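Local coordinates for acetylornithine aminotransferase (Aquifex aeolicus, PDB 2EH6) that catalyses the pyridoxal-phosphate-dependent transfer of an amino group from N(2)-acetyl-L-ornithine to 2-oxoglutarate in arginine biosynthesis, working as a homodimer, at the interface of chains A and B. Sequence-based numbering; all coordinates share one arbitrary frame. Chains: chain A/B, Acetylornithine aminotransferase.

All three contacts belong to the two-fold dimer interface, so each recurs with the chains exchanged. Contact 1 and contact 2 lie about 34 Å apart between the centres of their C-alpha atoms; contact 3 is about 25 Å from contact 1 and 17 Å from contact 2. Contacts 1 and 2 both use the N-terminal stretch, from chain A in the first and chain B in the second, each time by a parallel beta bridge. Contact 3 holds A:Asn93 and B:Asn93, just past strand 87-92. The exchanged N-terminal segments probably help to fasten the dimer, while contact 3 lies beside cofactor-binding segments.

Contact 1: the interface of chains A and B. Residues chain A 9-10, 12, 14, 342; chain B 66-68.
B:Tyr67 pushes its ring among A:Leu10, A:Val12 and A:Phe14, giving up 84 Å² of its surface to chain A. A:Phe14 meets it edge to face, the planes at 81°, with CE2 above the centre of the tyrosine ring; B:Leu66 CB, from the tyrosine's own chain, sits over the opposite face. A:Val12 and A:Leu10 run alongside the ring and point the same way. A:Val12 touches it with CG1, which lies between the backbone N and the carbonyl carbon (chi1 63°), 3.5 Å from B:Tyr67 CD1. CD1 of A:Leu10 reaches B:Tyr67 CE1 at 3.8 Å. At the far end of the ring, the phenol OH comes to 4.0 Å from A:Leu342 CD1.

The backbones pair as a parallel bridge between A:Leu10 and B:Tyr67. A:Leu10 N donates to B:Leu66 O at 2.8 Å, and B:Glu68 N makes a longer bond to A:Val12 O. A:Arg9, extended from CG to NE, brings NH1 to B:Tyr67 O at 3.0 Å; the acceptor lies in the guanidinium plane and the donor in the carbonyl plane. Water 1 connects A:Phe14 N and A:Val12 O with B:Glu68 O, while water 2 links the B:Glu68 carboxylate oxygen OE2 to A:Arg9 O. Backbone pairing and the packed tyrosine ring together anchor the N-terminal strands of one subunit to the other, helping to hold the homodimer together.

Contact 2: the interface of chains A and B. Residues chain A 72, 76, 80, 88-89, 91; chain B 2-3.
B:Tyr2 and B:Leu3, in the N-terminal loop of chain B, lie parallel to strand 87-92 of chain A, with a beta bridge between A:Val89 and B:Leu3 and a hydrogen bond of 2.8 Å from A:Val89 N to B:Tyr2 O. The bond is bent, 140° at the hydrogen.

B:Leu3 buries 50 Å² here and does most of its work with its two methyl groups. CD1 packs on A:Gln72 CB at 3.7 Å, on helix 70-81, the two side chains crossing at about a right angle. CD2 points between helix and strand: it touches A:Ala76 CB at 3.7 Å and A:Phe91 CE2 at the same distance. CG stands beside the backbone N and opposite the carbonyl carbon (chi1 -57°), which with chi2 at 169° sets CD1 on the helix and CD2 between helix and strand. The phenylalanine ring is backed on one face by A:Val89 CG1, over its centre, so a neighbour on its own strand helps to set the surface that the leucine meets.

B:Tyr2 takes the next stretch of the same helix. Its CB rests on A:Ala76 CB at 3.7 Å, and the small alanine thus receives both residues of the incoming segment. The tyrosine ring then passes obliquely across A:Val80, where both valine methyls approach the ring: CG2 is 3.9 Å and CG1 4.0 Å from B:Tyr2 CD1.

Contact 3: the interface of chains A and B. Residues chain A 61-62, 93, 271, 274; chain B 93, 246-248.
The loop of chain B that follows the 3-10 helix 241-244, the helix opened by the cofactor-binding lysine, carries B:Gly246, B:Val247 and B:Pro248 against loops of chain A. B:Pro248 buries 52 Å² and lays its CA over the face of A:Phe271, 3.7 Å from the ring centroid, a CH-pi contact. With CG beside the backbone N (chi1 -62°), the phenylalanine ring is turned so that one face takes the proline and CD2 comes to 3.4 Å from B:Asn93 O. Further round the proline, CG meets the amide nitrogen ND2 of A:Asn274 at 3.5 Å. That amide is oriented by its own chain: ND2 donates to A:Phe271 O at 2.9 Å, with the acceptor close to the amide plane. Replacing A:Phe271 by an alanine is likely to leave B:Pro248 CA without the ring it packs on and to open a gap beside B:Asn93.

Two waters join B:Gly246 O to chain A. Water 4, at 2.9 Å from B:Gly246 O, leads to A:His62 ND1, and water 3 leads to A:Leu61 O. The contact probably helps to hold the loop beside the cofactor site in place within the homodimer.

Contact 1: the interface of chains A and B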
loop_
_atom_site.group_PDB
_atom_site.type_symbol
_atom_site.label_atom_id
_atom_site.label_comp_id
_atom_site.label_asym_id
_atom_site.label_seq_id
_atom_site.Cartn_x
_atom_site.Cartn_y
_atom_site.Cartn_z
ATOM N N ARG A 9 -16.644 11.675 -5.333
ATOM C CA ARG A 9 -17.456 10.463 -5.352
ATOM C C ARG A 9 -18.840 10.620 -5.974
ATOM O O ARG A 9 -19.515 11.627 -5.752
ATOM C CB ARG A 9 -17.651 9.944 -3.923
ATOM C CG ARG A 9 -16.386 9.762 -3.093
ATOM C CD ARG A 9 -16.762 9.261 -1.704
ATOM N NE ARG A 9 -15.630 9.168 -0.785
ATOM C CZ ARG A 9 -14.830 8.112 -0.659
ATOM N NH1 ARG A 9 -15.018 7.024 -1.399
ATOM N NH2 ARG A 9 -13.847 8.141 0.229
ATOM N N LEU A 10 -19.262 9.614 -6.742
ATOM C CA LEU A 10 -20.595 9.620 -7.342
ATOM C C LEU A 10 -21.534 9.266 -6.189
ATOM O O LEU A 10 -21.179 8.473 -5.316
ATOM C CB LEU A 10 -20.705 8.566 -8.450
ATOM C CG LEU A 10 -19.979 8.850 -9.770
ATOM C CD1 LEU A 10 -19.985 7.608 -10.643
ATOM C CD2 LEU A 10 -20.659 10.006 -10.488
ATOM N N VAL A 12 -23.647 7.126 -5.083
ATOM C CA VAL A 12 -24.235 5.789 -5.099
ATOM C C VAL A 12 -23.509 4.945 -4.060
ATOM O O VAL A 12 -22.279 4.947 -3.996
ATOM C CB VAL A 12 -24.124 5.120 -6.497
ATOM C CG1 VAL A 12 -22.671 4.918 -6.878
ATOM C CG2 VAL A 12 -24.860 3.793 -6.493
ATOM N N PHE A 14 -22.896 1.247 -2.901
ATOM C CA PHE A 14 -22.999 -0.174 -3.184
ATOM C C PHE A 14 -22.898 -0.972 -1.890
ATOM O O PHE A 14 -22.263 -0.543 -0.931
ATOM C CB PHE A 14 -21.913 -0.591 -4.182
ATOM C CG PHE A 14 -22.078 0.035 -5.542
ATOM C CD1 PHE A 14 -23.258 -0.149 -6.269
ATOM C CD2 PHE A 14 -21.072 0.830 -6.091
ATOM C CE1 PHE A 14 -23.435 0.451 -7.522
ATOM C CE2 PHE A 14 -21.238 1.435 -7.342
ATOM C CZ PHE A 14 -22.422 1.245 -8.060
ATOM N N LEU A 342 -22.712 1.273 -15.095
ATOM C CA LEU A 342 -21.572 1.964 -14.511
ATOM C C LEU A 342 -20.461 2.123 -15.540
ATOM O O LEU A 342 -19.880 1.130 -16.000
ATOM C CB LEU A 342 -21.019 1.184 -13.316
ATOM C CG LEU A 342 -21.952 0.836 -12.157
ATOM C CD1 LEU A 342 -21.168 0.061 -11.102
ATOM C CD2 LEU A 342 -22.539 2.106 -11.565
ATOM N N LEU B 66 -14.389 5.769 -6.501
ATOM C CA LEU B 66 -15.236 6.474 -7.472
ATOM C C LEU B 66 -16.642 6.680 -6.904
ATOM O O LEU B 66 -17.406 7.540 -7.319
ATOM C CB LEU B 66 -15.350 5.615 -8.736
ATOM C CG LEU B 66 -14.083 5.602 -9.584
ATOM C CD1 LEU B 66 -14.221 4.690 -10.807
ATOM C CD2 LEU B 66 -13.711 6.984 -10.115
ATOM N N TYR B 67 -16.994 5.783 -5.958
ATOM C CA TYR B 67 -18.316 5.815 -5.348
ATOM C C TYR B 67 -18.222 6.097 -3.847
ATOM O O TYR B 67 -17.151 6.113 -3.256
ATOM C CB TYR B 67 -18.998 4.461 -5.592
ATOM C CG TYR B 67 -18.731 3.981 -6.979
ATOM C CD1 TYR B 67 -19.373 4.581 -8.058
ATOM C CD2 TYR B 67 -17.873 2.903 -7.198
ATOM C CE1 TYR B 67 -19.158 4.111 -9.345
ATOM C CE2 TYR B 67 -17.667 2.427 -8.484
ATOM C CZ TYR B 67 -18.310 3.022 -9.553
ATOM O OH TYR B 67 -18.100 2.560 -10.838
ATOM N N GLU B 68 -19.384 6.296 -3.234
ATOM C CA GLU B 68 -19.432 6.521 -1.805
ATOM C C GLU B 68 -19.108 5.195 -1.135
ATOM O O GLU B 68 -19.574 4.141 -1.574
ATOM C CB GLU B 68 -20.820 7.014 -1.398
ATOM C CG GLU B 68 -21.276 8.186 -2.238
ATOM C CD GLU B 68 -21.832 9.325 -1.415
ATOM O OE1 GLU B 68 -22.906 9.147 -0.802
ATOM O OE2 GLU B 68 -21.187 10.397 -1.383
HETATM O O HOH W 1 -20.674 2.635 -3.261
HETATM O O HOH W 2 -21.409 12.059 -3.370
#

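Contact 2: the interface of chains A and B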
loop_
_atom_site.group_PDB
_atom_site.type_symbol
_atom_site.label_atom_id
_atom_site.label_comp_id
_atom_site.label_asym_id
_atom_site.label_seq_id
_atom_site.Cartn_x
_atom_site.Cartn_y
_atom_site.Cartn_z
ATOM N N GLN A 72 3.986 -16.954 -1.349
ATOM C CA GLN A 72 4.627 -15.943 -2.194
ATOM C C GLN A 72 5.381 -16.661 -3.320
ATOM O O GLN A 72 5.332 -16.248 -4.480
ATOM C CB GLN A 72 5.602 -15.082 -1.373
ATOM C CG GLN A 72 4.941 -13.886 -0.673
ATOM C CD GLN A 72 5.902 -13.103 0.219
ATOM O OE1 GLN A 72 7.027 -12.787 -0.175
ATOM N NE2 GLN A 72 5.452 -12.776 1.422
ATOM N N ALA A 76 4.584 -16.127 -7.273
ATOM C CA ALA A 76 5.691 -15.574 -8.056
ATOM C C ALA A 76 5.989 -16.487 -9.245
ATOM O O ALA A 76 6.175 -16.027 -10.370
ATOM C CB ALA A 76 6.937 -15.435 -7.183
ATOM N N VAL A 80 6.123 -15.368 -13.065
ATOM C CA VAL A 80 7.370 -15.442 -13.821
ATOM C C VAL A 80 7.207 -16.328 -15.059
ATOM O O VAL A 80 7.790 -16.053 -16.106
ATOM C CB VAL A 80 8.526 -15.983 -12.940
ATOM C CG1 VAL A 80 9.809 -16.081 -13.761
ATOM C CG2 VAL A 80 8.742 -15.055 -11.740
ATOM N N LYS A 88 12.447 -12.401 -10.965
ATOM C CA LYS A 88 12.029 -12.559 -9.580
ATOM C C LYS A 88 10.940 -11.539 -9.267
ATOM O O LYS A 88 10.742 -10.573 -10.006
ATOM C CB LYS A 88 13.220 -12.391 -8.628
ATOM C CG LYS A 88 14.258 -13.511 -8.735
ATOM C CD LYS A 88 15.339 -13.375 -7.673
ATOM C CE LYS A 88 16.330 -14.527 -7.728
ATOM N NZ LYS A 88 15.651 -15.851 -7.688
ATOM N N VAL A 89 10.245 -11.753 -8.158
ATOM C CA VAL A 89 9.138 -10.886 -7.778
ATOM C C VAL A 89 9.256 -10.339 -6.366
ATOM O O VAL A 89 9.793 -10.999 -5.477
ATOM C CB VAL A 89 7.793 -11.678 -7.872
ATOM C CG1 VAL A 89 6.630 -10.840 -7.322
ATOM C CG2 VAL A 89 7.533 -12.091 -9.304
ATOM N N PHE A 91 6.634 -8.536 -3.586
ATOM C CA PHE A 91 5.214 -8.246 -3.359
ATOM C C PHE A 91 4.938 -6.998 -2.532
ATOM O O PHE A 91 5.513 -6.811 -1.465
ATOM C CB PHE A 91 4.538 -9.448 -2.696
ATOM C CG PHE A 91 4.346 -10.615 -3.619
ATOM C CD1 PHE A 91 3.386 -10.569 -4.627
ATOM C CD2 PHE A 91 5.137 -11.755 -3.496
ATOM C CE1 PHE A 91 3.214 -11.642 -5.509
ATOM C CE2 PHE A 91 4.974 -12.838 -4.370
ATOM C CZ PHE A 91 4.008 -12.779 -5.382
ATOM N N TYR B 2 11.783 -17.694 -6.671
ATOM C CA TYR B 2 11.324 -16.710 -7.644
ATOM C C TYR B 2 11.070 -15.357 -6.981
ATOM O O TYR B 2 10.499 -14.456 -7.592
ATOM C CB TYR B 2 10.037 -17.204 -8.309
ATOM C CG TYR B 2 10.241 -18.333 -9.295
ATOM C CD1 TYR B 2 10.855 -18.105 -10.525
ATOM C CD2 TYR B 2 9.807 -19.625 -9.004
ATOM C CE1 TYR B 2 11.030 -19.138 -11.446
ATOM C CE2 TYR B 2 9.978 -20.664 -9.916
ATOM C CZ TYR B 2 10.588 -20.412 -11.135
ATOM O OH TYR B 2 10.746 -21.431 -12.048
ATOM N N LEU B 3 11.505 -15.226 -5.732
ATOM C CA LEU B 3 11.330 -13.997 -4.969
ATOM C C LEU B 3 12.649 -13.248 -4.827
ATOM O O LEU B 3 13.712 -13.864 -4.705
ATOM C CB LEU B 3 10.799 -14.321 -3.573
ATOM C CG LEU B 3 9.485 -15.102 -3.511
ATOM C CD1 LEU B 3 9.234 -15.572 -2.085
ATOM C CD2 LEU B 3 8.349 -14.226 -4.020
#

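Contact 3: the interface of chains A and B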
loop_
_atom_site.group_PDB
_atom_site.type_symbol
_atom_site.label_atom_id
_atom_site.label_comp_id
_atom_site.label_asym_id
_atom_site.label_seq_id
_atom_site.Cartn_x
_atom_site.Cartn_y
_atom_site.Cartn_z
ATOM N N LEU A 61 -4.048 -15.042 8.112
ATOM C CA LEU A 61 -4.196 -13.789 7.381
ATOM C C LEU A 61 -2.857 -13.112 7.089
ATOM O O LEU A 61 -2.648 -12.554 6.007
ATOM C CB LEU A 61 -5.055 -12.808 8.184
ATOM C CG LEU A 61 -6.540 -13.118 8.399
ATOM C CD1 LEU A 61 -7.148 -12.036 9.285
ATOM C CD2 LEU A 61 -7.255 -13.182 7.064
ATOM N N HIS A 62 -1.961 -13.170 8.066
ATOM C CA HIS A 62 -0.694 -12.442 8.050
ATOM C C HIS A 62 0.338 -13.067 8.996
ATOM O O HIS A 62 0.050 -13.405 10.136
ATOM C CB HIS A 62 -0.971 -10.995 8.464
ATOM C CG HIS A 62 0.333 -10.259 8.631
ATOM N ND1 HIS A 62 0.995 -9.674 7.601
ATOM C CD2 HIS A 62 1.059 -10.041 9.807
ATOM C CE1 HIS A 62 2.092 -9.112 8.148
ATOM N NE2 HIS A 62 2.156 -9.317 9.466
ATOM N N ASN A 93 1.540 -3.824 -1.798
ATOM C CA ASN A 93 0.101 -3.820 -1.514
ATOM C C ASN A 93 -0.721 -2.980 -2.461
ATOM O O ASN A 93 -1.949 -2.981 -2.380
ATOM C CB ASN A 93 -0.142 -3.311 -0.096
ATOM C CG ASN A 93 0.570 -4.135 0.936
ATOM O OD1 ASN A 93 0.127 -5.230 1.285
ATOM N ND2 ASN A 93 1.699 -3.624 1.423
ATOM N N PHE A 271 2.832 -5.655 5.107
ATOM C CA PHE A 271 1.697 -6.438 4.596
ATOM C C PHE A 271 1.979 -7.165 3.280
ATOM O O PHE A 271 1.228 -8.066 2.881
ATOM C CB PHE A 271 0.480 -5.540 4.355
ATOM C CG PHE A 271 -0.058 -4.872 5.587
ATOM C CD1 PHE A 271 -0.331 -5.602 6.740
ATOM C CD2 PHE A 271 -0.350 -3.511 5.572
ATOM C CE1 PHE A 271 -0.893 -4.983 7.859
ATOM C CE2 PHE A 271 -0.911 -2.884 6.687
ATOM C CZ PHE A 271 -1.183 -3.617 7.827
ATOM N N ASN A 274 1.210 -11.215 1.994
ATOM C CA ASN A 274 0.499 -11.928 3.040
ATOM C C ASN A 274 -0.264 -13.080 2.359
ATOM O O ASN A 274 -0.551 -13.023 1.166
ATOM C CB ASN A 274 -0.449 -10.961 3.755
ATOM C CG ASN A 274 -1.548 -10.469 2.859
ATOM O OD1 ASN A 274 -2.502 -11.198 2.584
ATOM N ND2 ASN A 274 -1.420 -9.232 2.376
ATOM N N ASN B 93 -3.410 1.796 2.372
ATOM C CA ASN B 93 -3.237 0.351 2.443
ATOM C C ASN B 93 -2.090 -0.142 3.295
ATOM O O ASN B 93 -1.944 -1.347 3.496
ATOM C CB ASN B 93 -3.060 -0.194 1.029
ATOM C CG ASN B 93 -4.227 0.128 0.149
ATOM O OD1 ASN B 93 -5.305 -0.451 0.302
ATOM N ND2 ASN B 93 -4.039 1.072 -0.771
ATOM N N GLY B 246 -4.564 -8.010 10.616
ATOM C CA GLY B 246 -4.016 -8.964 9.665
ATOM C C GLY B 246 -4.345 -8.594 8.237
ATOM O O GLY B 246 -3.650 -8.996 7.302
ATOM N N VAL B 247 -5.418 -7.832 8.059
ATOM C CA VAL B 247 -5.822 -7.394 6.735
ATOM C C VAL B 247 -5.111 -6.075 6.453
ATOM O O VAL B 247 -5.036 -5.212 7.322
ATOM C CB VAL B 247 -7.349 -7.183 6.667
ATOM C CG1 VAL B 247 -7.745 -6.680 5.285
ATOM C CG2 VAL B 247 -8.057 -8.496 6.992
ATOM N N PRO B 248 -4.577 -5.901 5.236
ATOM C CA PRO B 248 -3.876 -4.654 4.912
ATOM C C PRO B 248 -4.753 -3.411 4.988
ATOM O O PRO B 248 -5.811 -3.350 4.365
ATOM C CB PRO B 248 -3.375 -4.895 3.488
ATOM C CG PRO B 248 -3.220 -6.382 3.426
ATOM C CD PRO B 248 -4.479 -6.853 4.117
HETATM O O HOH W 3 -4.455 -10.383 4.981
HETATM O O HOH W 4 -1.176 -8.702 5.752
#